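Local coordinates for glycerophosphodiester phosphodiesterase (Cytophaga hutchinsonii ATCC 33406, PDB 3CH0), which belongs to the glycerophosphoryl diester phosphodiesterase family, whose members are built on a TIM-barrel fold, at residues F42-S55 against P111-T123. Sequence-based numbering, arbitrary orientation. Where two conformers were deposited one is given.
Sequences FDLVISKDNRVVVS and PAVKPLFRELIET
With CG anti to the backbone N (chi1 -178°), the Phe117 ring reaches from the first turn of helix 117-127 toward Phe42, whose CG lies between the backbone N and the carbonyl carbon (chi1 51°). The two rings meet obliquely, planes 41° apart, CE2 of Phe42 lying 3.6 Å from CE1 of Phe117. Each has an aliphatic lid: in the modelled conformer of Leu120, its CD2 sits 3.6 Å from the centroid of the Phe42 ring, almost on its normal, a CH-pi contact, while Leu44 CD1 and Ile121 CD1 cover opposite faces of Phe117. Val52 CG1 packs alongside CB of Phe117 at 3.6 Å.

Two backbone bonds set the Val53-Leu116 register. Phe117 N donates to Val52 O (2.9 Å) and Val54 N to Pro115 O (2.9 Å), bracketing a single bridge of Val53 with Leu116, the N-cap residue. A water also donates to Val52 O and accepts from Arg118 N, so that carbonyl takes two donors. At one end Lys114 NZ gives a 2.8 Å bond to Ser55 OG, which is also bonded to Asp57 O. At the other, in the conformer given, Arg51 NH2 lies over the Arg118 guanidinium, 3.3 Å from its CZ; Glu161 pairs with Arg118 NE and probably offsets the like charges.

Parallel pairing with 10-13 and 132-137 marks 39-46 as a barrel strand, and 52-54 extends the sheet as its antiparallel hairpin return. The Phe117 and Leu120 contacts show the start of helix 117-127 covering that strand, as in a beta/alpha (TIM) barrel.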
loop_
_atom_site.group_PDB
_atom_site.type_symbol
_atom_site.label_atom_id
_atom_site.label_comp_id
_atom_site.label_asym_id
_atom_site.label_seq_id
_atom_site.Cartn_x
_atom_site.Cartn_y
_atom_site.Cartn_z
ATOM N N PHE A 42 -0.097 1.934 -1.789
ATOM C CA PHE A 42 -1.450 1.523 -2.107
ATOM C C PHE A 42 -1.503 0.007 -2.176
ATOM O O PHE A 42 -0.501 -0.664 -2.111
ATOM C CB PHE A 42 -1.921 2.116 -3.449
ATOM C CG PHE A 42 -0.936 1.865 -4.554
ATOM C CD1 PHE A 42 0.122 2.728 -4.771
ATOM C CD2 PHE A 42 -1.054 0.740 -5.396
ATOM C CE1 PHE A 42 1.066 2.483 -5.720
ATOM C CE2 PHE A 42 -0.100 0.461 -6.349
ATOM C CZ PHE A 42 0.954 1.335 -6.521
ATOM N N ASP A 43 -2.719 -0.512 -2.309
ATOM C CA ASP A 43 -3.049 -1.934 -2.193
ATOM C C ASP A 43 -3.740 -2.381 -3.454
ATOM O O ASP A 43 -4.483 -1.613 -4.057
ATOM C CB ASP A 43 -4.009 -2.055 -1.048
ATOM C CG ASP A 43 -3.492 -1.431 0.214
ATOM O OD1 ASP A 43 -2.472 -1.933 0.702
ATOM O OD2 ASP A 43 -4.112 -0.506 0.799
ATOM N N LEU A 44 -3.467 -3.627 -3.872
ATOM C CA LEU A 44 -3.978 -4.170 -5.114
ATOM C C LEU A 44 -4.677 -5.493 -4.926
ATOM O O LEU A 44 -4.209 -6.388 -4.187
ATOM C CB LEU A 44 -2.863 -4.359 -6.138
ATOM C CG LEU A 44 -1.965 -3.144 -6.423
ATOM C CD1 LEU A 44 -0.734 -3.466 -7.274
ATOM C CD2 LEU A 44 -2.812 -2.055 -7.091
ATOM N N VAL A 45 -5.827 -5.573 -5.598
ATOM C CA VAL A 45 -6.660 -6.785 -5.676
ATOM C C VAL A 45 -7.095 -6.965 -7.132
ATOM O O VAL A 45 -6.736 -6.152 -7.989
ATOM C CB VAL A 45 -7.798 -6.796 -4.684
ATOM C CG1 VAL A 45 -7.304 -6.458 -3.246
ATOM C CG2 VAL A 45 -8.915 -5.811 -5.176
ATOM N N ILE A 46 -7.766 -8.093 -7.406
ATOM C CA ILE A 46 -8.206 -8.477 -8.767
ATOM C C ILE A 46 -9.730 -8.650 -8.828
ATOM O O ILE A 46 -10.306 -9.223 -7.932
ATOM C CB ILE A 46 -7.553 -9.794 -9.186
ATOM C CG1 ILE A 46 -6.011 -9.746 -8.962
ATOM C CG2 ILE A 46 -7.832 -10.105 -10.689
ATOM C CD1 ILE A 46 -5.241 -8.678 -9.713
ATOM N N SER A 47 -10.337 -8.054 -9.858
ATOM C CA SER A 47 -11.757 -8.225 -10.113
ATOM C C SER A 47 -11.991 -9.585 -10.789
ATOM O O SER A 47 -11.052 -10.224 -11.266
ATOM C CB SER A 47 -12.281 -7.132 -11.052
ATOM O OG SER A 47 -11.666 -7.214 -12.341
ATOM N N LYS A 48 -13.266 -9.975 -10.829
ATOM C CA LYS A 48 -13.691 -11.197 -11.588
ATOM C C LYS A 48 -13.147 -11.252 -12.987
ATOM O O LYS A 48 -12.725 -12.321 -13.445
ATOM C CB LYS A 48 -15.188 -11.291 -11.602
ATOM C CG LYS A 48 -15.722 -12.575 -12.252
ATOM C CD LYS A 48 -17.200 -12.713 -11.939
ATOM C CE LYS A 48 -17.818 -13.854 -12.748
ATOM N NZ LYS A 48 -19.311 -13.684 -12.782
ATOM N N ASP A 49 -13.128 -10.103 -13.678
ATOM C CA ASP A 49 -12.630 -9.995 -15.017
ATOM C C ASP A 49 -11.146 -9.646 -15.116
ATOM O O ASP A 49 -10.660 -9.113 -16.120
ATOM C CB ASP A 49 -13.543 -9.078 -15.903
ATOM C CG ASP A 49 -13.750 -7.670 -15.351
ATOM O OD1 ASP A 49 -13.626 -7.424 -14.123
ATOM O OD2 ASP A 49 -14.147 -6.792 -16.193
ATOM N N ASN A 50 -10.391 -10.010 -14.057
ATOM C CA ASN A 50 -8.947 -9.932 -14.099
ATOM C C ASN A 50 -8.377 -8.526 -14.327
ATOM O O ASN A 50 -7.282 -8.369 -14.868
ATOM C CB ASN A 50 -8.349 -10.951 -15.120
ATOM C CG ASN A 50 -8.345 -12.377 -14.598
ATOM O OD1 ASN A 50 -8.652 -12.640 -13.452
ATOM N ND2 ASN A 50 -8.026 -13.309 -15.496
ATOM N N ARG A 51 -9.098 -7.502 -13.867
ATOM C CA ARG A 51 -8.497 -6.182 -13.816
ATOM C C ARG A 51 -7.932 -5.956 -12.423
ATOM O O ARG A 51 -8.478 -6.431 -11.413
ATOM C CB ARG A 51 -9.462 -5.066 -14.182
ATOM C CG ARG A 51 -10.091 -5.188 -15.590
ATOM C CD ARG A 51 -9.065 -5.269 -16.743
ATOM N NE ARG A 51 -7.912 -4.352 -16.684
ATOM C CZ ARG A 51 -7.900 -3.086 -17.113
ATOM N NH1 ARG A 51 -8.982 -2.516 -17.635
ATOM N NH2 ARG A 51 -6.782 -2.380 -17.024
ATOM N N VAL A 52 -6.810 -5.245 -12.410
ATOM C CA VAL A 52 -6.111 -4.906 -11.170
ATOM C C VAL A 52 -6.772 -3.639 -10.619
ATOM O O VAL A 52 -6.772 -2.593 -11.310
ATOM C CB VAL A 52 -4.612 -4.702 -11.359
ATOM C CG1 VAL A 52 -3.901 -4.437 -10.000
ATOM C CG2 VAL A 52 -3.957 -5.905 -12.037
ATOM N N VAL A 53 -7.389 -3.772 -9.446
ATOM C CA VAL A 53 -8.129 -2.731 -8.772
ATOM C C VAL A 53 -7.362 -2.259 -7.534
ATOM O O VAL A 53 -6.772 -3.090 -6.791
ATOM C CB VAL A 53 -9.494 -3.256 -8.348
ATOM C CG1 VAL A 53 -10.379 -2.162 -7.645
ATOM C CG2 VAL A 53 -10.281 -3.852 -9.554
ATOM N N VAL A 54 -7.332 -0.947 -7.312
ATOM C CA VAL A 54 -6.709 -0.393 -6.107
ATOM C C VAL A 54 -7.683 -0.487 -4.949
ATOM O O VAL A 54 -8.768 0.098 -4.996
ATOM C CB VAL A 54 -6.239 1.066 -6.286
ATOM C CG1 VAL A 54 -5.368 1.527 -5.086
ATOM C CG2 VAL A 54 -5.431 1.239 -7.560
ATOM N N SER A 55 -7.373 -1.330 -3.949
ATOM C CA SER A 55 -8.263 -1.594 -2.843
ATOM C C SER A 55 -7.501 -2.286 -1.723
ATOM O O SER A 55 -6.749 -3.218 -1.990
ATOM C CB SER A 55 -9.387 -2.538 -3.302
ATOM O OG SER A 55 -10.320 -2.699 -2.267
ATOM N N PRO A 111 -17.249 12.221 -3.068
ATOM C CA PRO A 111 -17.596 11.037 -3.868
ATOM C C PRO A 111 -16.322 10.405 -4.435
ATOM O O PRO A 111 -15.451 11.123 -4.953
ATOM C CB PRO A 111 -18.474 11.595 -5.012
ATOM C CG PRO A 111 -19.010 12.883 -4.442
ATOM C CD PRO A 111 -17.894 13.456 -3.584
ATOM N N ALA A 112 -16.180 9.075 -4.277
ATOM C CA ALA A 112 -15.035 8.385 -4.828
ATOM C C ALA A 112 -15.362 6.959 -5.072
ATOM O O ALA A 112 -16.235 6.424 -4.396
ATOM C CB ALA A 112 -13.852 8.508 -3.860
ATOM N N VAL A 113 -14.672 6.373 -6.038
ATOM C CA VAL A 113 -14.801 4.959 -6.312
ATOM C C VAL A 113 -13.436 4.308 -6.281
ATOM O O VAL A 113 -12.427 4.980 -6.266
ATOM C CB VAL A 113 -15.548 4.688 -7.633
ATOM C CG1 VAL A 113 -16.935 5.408 -7.582
ATOM C CG2 VAL A 113 -14.702 5.137 -8.856
ATOM N N LYS A 114 -13.426 2.978 -6.248
ATOM C CA LYS A 114 -12.159 2.234 -6.357
ATOM C C LYS A 114 -11.665 2.252 -7.780
ATOM O O LYS A 114 -12.378 1.753 -8.697
ATOM C CB LYS A 114 -12.385 0.776 -5.926
ATOM C CG LYS A 114 -12.824 0.621 -4.493
ATOM C CD LYS A 114 -12.920 -0.849 -4.085
ATOM C CE LYS A 114 -13.275 -1.058 -2.643
ATOM N NZ LYS A 114 -12.219 -0.788 -1.661
ATOM N N PRO A 115 -10.473 2.843 -8.010
ATOM C CA PRO A 115 -9.950 2.969 -9.386
ATOM C C PRO A 115 -9.190 1.722 -9.828
ATOM O O PRO A 115 -8.705 0.943 -9.010
ATOM C CB PRO A 115 -9.011 4.172 -9.277
ATOM C CG PRO A 115 -8.433 4.011 -7.848
ATOM C CD PRO A 115 -9.548 3.442 -7.018
ATOM N N LEU A 116 -9.005 1.589 -11.131
ATOM C CA LEU A 116 -8.061 0.654 -11.655
ATOM C C LEU A 116 -6.636 1.126 -11.333
ATOM O O LEU A 116 -6.275 2.342 -11.341
ATOM C CB LEU A 116 -8.201 0.556 -13.172
ATOM C CG LEU A 116 -9.511 -0.020 -13.676
ATOM C CD1 LEU A 116 -9.690 0.287 -15.160
ATOM C CD2 LEU A 116 -9.556 -1.519 -13.440
ATOM N N PHE A 117 -5.762 0.140 -11.141
ATOM C CA PHE A 117 -4.349 0.370 -11.022
ATOM C C PHE A 117 -3.820 1.198 -12.224
ATOM O O PHE A 117 -3.045 2.131 -12.091
ATOM C CB PHE A 117 -3.622 -0.996 -10.945
ATOM C CG PHE A 117 -2.116 -0.972 -10.766
ATOM C CD1 PHE A 117 -1.422 -0.023 -10.048
ATOM C CD2 PHE A 117 -1.372 -2.039 -11.282
ATOM C CE1 PHE A 117 -0.035 -0.130 -9.893
ATOM C CE2 PHE A 117 -0.002 -2.159 -11.094
ATOM C CZ PHE A 117 0.660 -1.192 -10.433
ATOM N N ARG A 118 -4.279 0.832 -13.423
ATOM C CA ARG A 118 -3.887 1.551 -14.631
ATOM C C ARG A 118 -4.221 3.050 -14.530
ATOM O O ARG A 118 -3.437 3.856 -14.996
ATOM C CB ARG A 118 -4.548 0.925 -15.865
ATOM C CG ARG A 118 -3.988 1.483 -17.183
ATOM C CD ARG A 118 -4.679 0.771 -18.314
ATOM N NE ARG A 118 -4.201 -0.604 -18.409
ATOM C CZ ARG A 118 -4.626 -1.492 -19.304
ATOM N NH1 ARG A 118 -5.514 -1.161 -20.261
ATOM N NH2 ARG A 118 -4.129 -2.713 -19.265
ATOM N N GLU A 119 -5.365 3.421 -13.956
ATOM C CA GLU A 119 -5.704 4.847 -13.848
ATOM C C GLU A 119 -4.787 5.533 -12.878
ATOM O O GLU A 119 -4.289 6.628 -13.135
ATOM C CB GLU A 119 -7.144 5.065 -13.418
ATOM C CG GLU A 119 -7.494 6.559 -13.372
ATOM C CD GLU A 119 -8.937 6.855 -13.048
ATOM O OE1 GLU A 119 -9.696 5.909 -12.728
ATOM O OE2 GLU A 119 -9.305 8.067 -13.099
ATOM N N LEU A 120 -4.572 4.896 -11.727
ATOM C CA LEU A 120 -3.628 5.411 -10.764
ATOM C C LEU A 120 -2.296 5.733 -11.449
ATOM O O LEU A 120 -1.754 6.834 -11.343
ATOM C CB LEU A 120 -3.443 4.418 -9.603
ATOM C CG LEU A 120 -2.116 4.524 -8.843
ATOM C CD1 LEU A 120 -1.844 5.913 -8.272
ATOM C CD2 LEU A 120 -2.104 3.476 -7.732
ATOM N N ILE A 121 -1.762 4.771 -12.213
ATOM C CA ILE A 121 -0.480 4.980 -12.903
ATOM C C ILE A 121 -0.562 6.171 -13.906
ATOM O O ILE A 121 0.335 7.039 -13.934
ATOM C CB ILE A 121 -0.019 3.731 -13.663
ATOM C CG1 ILE A 121 0.262 2.571 -12.700
ATOM C CG2 ILE A 121 1.294 4.035 -14.455
ATOM C CD1 ILE A 121 0.337 1.175 -13.396
ATOM N N GLU A 122 -1.623 6.159 -14.705
ATOM C CA GLU A 122 -1.731 7.141 -15.793
ATOM C C GLU A 122 -1.940 8.546 -15.202
ATOM O O GLU A 122 -1.463 9.520 -15.784
ATOM C CB GLU A 122 -2.740 6.690 -16.871
ATOM C CG GLU A 122 -2.207 5.460 -17.698
ATOM C CD GLU A 122 -3.240 4.845 -18.663
ATOM O OE1 GLU A 122 -4.326 5.442 -18.810
ATOM O OE2 GLU A 122 -2.976 3.757 -19.249
ATOM N N THR A 123 -2.588 8.653 -14.037
ATOM C CA THR A 123 -2.721 9.910 -13.313
ATOM C C THR A 123 -1.379 10.372 -12.758
ATOM O O THR A 123 -0.976 11.535 -12.934
ATOM C CB THR A 123 -3.758 9.804 -12.128
ATOM O OG1 THR A 123 -5.047 9.494 -12.657
ATOM C CG2 THR A 123 -3.813 11.085 -11.256
HETATM O O HOH W 1 -5.571 -1.817 -13.744
#